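Local coordinates for protein monooxygenase (PDB 2I7G) that probably acts as a flavin-dependent monooxygenase of the bacterial luciferase-like family, built on a TIM barrel, at residues B[264-272]-B[290-300]. Residues are numbered along the deposited sequence; the frame is centred on the assembly and turned at random. Where two conformers were deposited one is given.
Sequences TDKAADQFY and PTNRAHFDAAR
Tyr-272, on the last turn of helix 264-272, sets its ring against Arg-293 and Phe-296 of helix 293-300, which both approach from the same side of the ring plane. Both helices lie in the segment joining barrel strands 252-260 and 307-309 of a luciferase-like TIM barrel, and their axes run 132° apart, 12.0 Å at closest approach. Aromatic and arginine side chains bridge this gap. The Tyr-272 and Phe-296 rings form an offset stack, planes at 26°, with Tyr-272 CD2 3.6 Å from Phe-296 CD2. Phe-296 carries Arg-300 CD on its opposite face and turns an edge to Phe-271. The short side chain of Ala-268 lets the flat Arg-300 guanidinium lie over its CB, which is 3.7 Å from Arg-300 CZ.

Arg-293 supplies a cation-pi contact, its CZ 4.6 Å from the Tyr-272 ring centroid, while CD makes a CH-pi contact over the same ring. A bend at chi2 (73°) folds the chain across the tyrosine, with guanidinium and ring planes steeply inclined.

Charges meet through solvent. Water 1 links Asp-265 OD1 to Arg-300 NH1; a water link from Asp-269 to Arg-293 is uncertain, as it rests on one of two conformers. Within segment 290-300, Asp-297 forms salt bridges with both arginines, probably fixing both guanidinium groups: its OD1 accepts from Arg-293 NE at 3.0 Å and, side-on, from Arg-300 NH2 and NE, the last at 2.9 Å.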
loop_
_atom_site.group_PDB
_atom_site.type_symbol
_atom_site.label_atom_id
_atom_site.label_comp_id
_atom_site.label_asym_id
_atom_site.label_seq_id
_atom_site.Cartn_x
_atom_site.Cartn_y
_atom_site.Cartn_z
ATOM N N THR B 264 29.021 -5.058 24.996
ATOM C CA THR B 264 29.114 -6.153 24.013
ATOM C C THR B 264 28.450 -7.407 24.581
ATOM O O THR B 264 27.718 -8.098 23.844
ATOM C CB THR B 264 30.559 -6.397 23.635
ATOM O OG1 THR B 264 30.992 -5.286 22.843
ATOM C CG2 THR B 264 30.675 -7.718 22.823
ATOM N N ASP B 265 28.694 -7.691 25.876
ATOM C CA ASP B 265 28.017 -8.818 26.539
ATOM C C ASP B 265 26.501 -8.680 26.554
ATOM O O ASP B 265 25.783 -9.687 26.338
ATOM C CB ASP B 265 28.528 -9.074 27.961
ATOM C CG ASP B 265 29.940 -9.673 27.982
ATOM O OD1 ASP B 265 30.395 -10.254 26.975
ATOM O OD2 ASP B 265 30.585 -9.590 29.044
ATOM N N LYS B 266 25.992 -7.464 26.794
ATOM C CA LYS B 266 24.549 -7.270 26.732
ATOM C C LYS B 266 24.036 -7.532 25.318
ATOM O O LYS B 266 23.019 -8.199 25.124
ATOM C CB LYS B 266 24.149 -5.856 27.178
ATOM C CG LYS B 266 24.123 -5.702 28.724
ATOM C CD LYS B 266 23.979 -4.197 29.069
ATOM C CE LYS B 266 23.807 -3.998 30.560
ATOM N NZ LYS B 266 22.468 -4.445 31.022
ATOM N N ALA B 267 24.740 -7.008 24.317
ATOM C CA ALA B 267 24.313 -7.257 22.938
ATOM C C ALA B 267 24.275 -8.767 22.637
ATOM O O ALA B 267 23.270 -9.268 22.087
ATOM C CB ALA B 267 25.217 -6.557 21.979
ATOM N N ALA B 268 25.347 -9.474 22.978
ATOM C CA ALA B 268 25.414 -10.924 22.747
ATOM C C ALA B 268 24.297 -11.667 23.501
ATOM O O ALA B 268 23.568 -12.475 22.888
ATOM C CB ALA B 268 26.801 -11.466 23.163
ATOM N N ASP B 269 24.155 -11.390 24.804
ATOM C CA ASP B 269 23.185 -12.104 25.650
ATOM C C ASP B 269 21.767 -11.870 25.124
ATOM O O ASP B 269 20.977 -12.817 24.971
ATOM C CB ASP B 269 23.276 -11.651 27.111
ATOM C CG ASP B 269 24.544 -12.143 27.830
ATOM O OD1 ASP B 269 25.280 -12.997 27.309
ATOM O OD2 ASP B 269 24.801 -11.645 28.952
ATOM N N GLN B 270 21.458 -10.610 24.827
ATOM C CA GLN B 270 20.111 -10.248 24.409
ATOM C C GLN B 270 19.772 -10.841 23.047
ATOM O O GLN B 270 18.633 -11.267 22.836
ATOM C CB GLN B 270 19.892 -8.722 24.433
ATOM C CG GLN B 270 19.913 -8.172 25.855
ATOM C CD GLN B 270 19.919 -6.640 25.919
ATOM O OE1 GLN B 270 19.792 -5.944 24.901
ATOM N NE2 GLN B 270 20.102 -6.110 27.148
ATOM N N PHE B 271 20.759 -10.912 22.152
ATOM C CA PHE B 271 20.566 -11.474 20.800
ATOM C C PHE B 271 20.488 -13.005 20.833
ATOM O O PHE B 271 19.743 -13.599 20.065
ATOM C CB PHE B 271 21.692 -10.990 19.872
ATOM C CG PHE B 271 21.328 -10.904 18.379
ATOM C CD1 PHE B 271 22.074 -11.610 17.437
ATOM C CD2 PHE B 271 20.280 -10.095 17.924
ATOM C CE1 PHE B 271 21.773 -11.524 16.059
ATOM C CE2 PHE B 271 19.982 -9.996 16.537
ATOM C CZ PHE B 271 20.742 -10.705 15.620
ATOM N N TYR B 272 21.238 -13.636 21.729
ATOM C CA TYR B 272 21.296 -15.112 21.854
ATOM C C TYR B 272 20.244 -15.681 22.834
ATOM O O TYR B 272 20.031 -16.892 22.874
ATOM C CB TYR B 272 22.675 -15.482 22.371
ATOM C CG TYR B 272 23.063 -16.943 22.408
ATOM C CD1 TYR B 272 23.118 -17.633 23.620
ATOM C CD2 TYR B 272 23.462 -17.613 21.234
ATOM C CE1 TYR B 272 23.541 -18.989 23.679
ATOM C CE2 TYR B 272 23.899 -18.960 21.277
ATOM C CZ TYR B 272 23.927 -19.632 22.493
ATOM O OH TYR B 272 24.344 -20.941 22.536
ATOM N N PRO B 290 20.662 -23.480 17.636
ATOM C CA PRO B 290 20.423 -22.264 18.427
ATOM C C PRO B 290 21.311 -22.149 19.679
ATOM O O PRO B 290 21.562 -21.028 20.179
ATOM C CB PRO B 290 18.940 -22.390 18.833
ATOM C CG PRO B 290 18.637 -23.874 18.736
ATOM C CD PRO B 290 19.470 -24.359 17.579
ATOM N N THR B 291 21.755 -23.289 20.201
ATOM C CA THR B 291 22.655 -23.272 21.359
ATOM C C THR B 291 24.109 -23.586 20.996
ATOM O O THR B 291 24.928 -23.930 21.869
ATOM C CB THR B 291 22.169 -24.190 22.474
ATOM O OG1 THR B 291 22.323 -25.560 22.053
ATOM C CG2 THR B 291 20.695 -23.862 22.810
ATOM N N ASN B 292 24.439 -23.438 19.710
ATOM C CA ASN B 292 25.822 -23.637 19.300
ATOM C C ASN B 292 26.591 -22.338 19.592
ATOM O O ASN B 292 26.765 -21.487 18.716
ATOM C CB ASN B 292 25.930 -24.075 17.837
ATOM C CG ASN B 292 27.296 -24.634 17.504
ATOM O OD1 ASN B 292 28.318 -24.132 17.974
ATOM N ND2 ASN B 292 27.320 -25.699 16.710
ATOM N N ARG B 293 27.032 -22.205 20.844
ATOM C CA ARG B 293 27.698 -20.992 21.325
ATOM C C ARG B 293 29.024 -20.785 20.595
ATOM O O ARG B 293 29.371 -19.648 20.269
ATOM C CB ARG B 293 27.941 -21.069 22.843
ATOM C CG ARG B 293 28.484 -19.780 23.460
ATOM C CD ARG B 293 27.409 -18.714 23.540
ATOM N NE ARG B 293 27.971 -17.373 23.770
ATOM C CZ ARG B 293 27.292 -16.349 24.286
ATOM N NH1 ARG B 293 27.891 -15.175 24.461
ATOM N NH2 ARG B 293 26.016 -16.488 24.641
ATOM N N ALA B 294 29.755 -21.874 20.355
ATOM C CA ALA B 294 31.033 -21.794 19.631
ATOM C C ALA B 294 30.844 -21.087 18.273
ATOM O O ALA B 294 31.622 -20.190 17.916
ATOM C CB ALA B 294 31.656 -23.180 19.448
ATOM N N HIS B 295 29.809 -21.479 17.527
ATOM C CA HIS B 295 29.560 -20.874 16.224
ATOM C C HIS B 295 29.082 -19.415 16.315
ATOM O O HIS B 295 29.545 -18.557 15.551
ATOM C CB HIS B 295 28.606 -21.723 15.404
ATOM C CG HIS B 295 29.301 -22.734 14.542
ATOM N ND1 HIS B 295 29.847 -23.896 15.051
ATOM C CD2 HIS B 295 29.557 -22.748 13.211
ATOM C CE1 HIS B 295 30.388 -24.593 14.064
ATOM N NE2 HIS B 295 30.224 -23.921 12.938
ATOM N N PHE B 296 28.169 -19.136 17.249
ATOM C CA PHE B 296 27.689 -17.772 17.442
ATOM C C PHE B 296 28.862 -16.862 17.844
ATOM O O PHE B 296 28.996 -15.740 17.344
ATOM C CB PHE B 296 26.611 -17.760 18.519
ATOM C CG PHE B 296 26.210 -16.375 18.988
ATOM C CD1 PHE B 296 25.536 -15.496 18.150
ATOM C CD2 PHE B 296 26.491 -15.982 20.301
ATOM C CE1 PHE B 296 25.143 -14.218 18.595
ATOM C CE2 PHE B 296 26.089 -14.724 20.757
ATOM C CZ PHE B 296 25.420 -13.852 19.923
ATOM N N ASP B 297 29.718 -17.358 18.731
ATOM C CA ASP B 297 30.820 -16.541 19.209
ATOM C C ASP B 297 31.795 -16.270 18.088
ATOM O O ASP B 297 32.312 -15.165 17.990
ATOM C CB ASP B 297 31.542 -17.202 20.382
ATOM C CG ASP B 297 30.847 -16.953 21.727
ATOM O OD1 ASP B 297 29.894 -16.157 21.827
ATOM O OD2 ASP B 297 31.312 -17.593 22.711
ATOM N N ALA B 298 32.046 -17.281 17.254
ATOM C CA ALA B 298 32.891 -17.107 16.082
ATOM C C ALA B 298 32.248 -16.112 15.085
ATOM O O ALA B 298 32.919 -15.245 14.503
ATOM C CB ALA B 298 33.144 -18.466 15.425
ATOM N N ALA B 299 30.935 -16.207 14.928
ATOM C CA ALA B 299 30.196 -15.389 13.967
ATOM C C ALA B 299 30.227 -13.897 14.349
ATOM O O ALA B 299 30.226 -13.024 13.487
ATOM C CB ALA B 299 28.739 -15.875 13.892
ATOM N N ARG B 300 30.221 -13.606 15.645
ATOM C CA ARG B 300 30.233 -12.211 16.103
ATOM C C ARG B 300 31.644 -11.652 16.346
ATOM O O ARG B 300 31.758 -10.490 16.698
ATOM C CB ARG B 300 29.389 -12.049 17.375
ATOM C CG ARG B 300 29.988 -12.725 18.636
ATOM C CD ARG B 300 28.937 -12.744 19.746
ATOM N NE ARG B 300 29.439 -13.372 20.974
ATOM C CZ ARG B 300 30.027 -12.702 21.967
ATOM N NH1 ARG B 300 30.213 -11.390 21.867
ATOM N NH2 ARG B 300 30.435 -13.336 23.064
HETATM O O HOH W 1 31.304 -10.848 24.485
HETATM O O HOH W 2 24.700 -15.221 26.616
HETATM O O HOH W 3 27.799 -12.798 26.509
#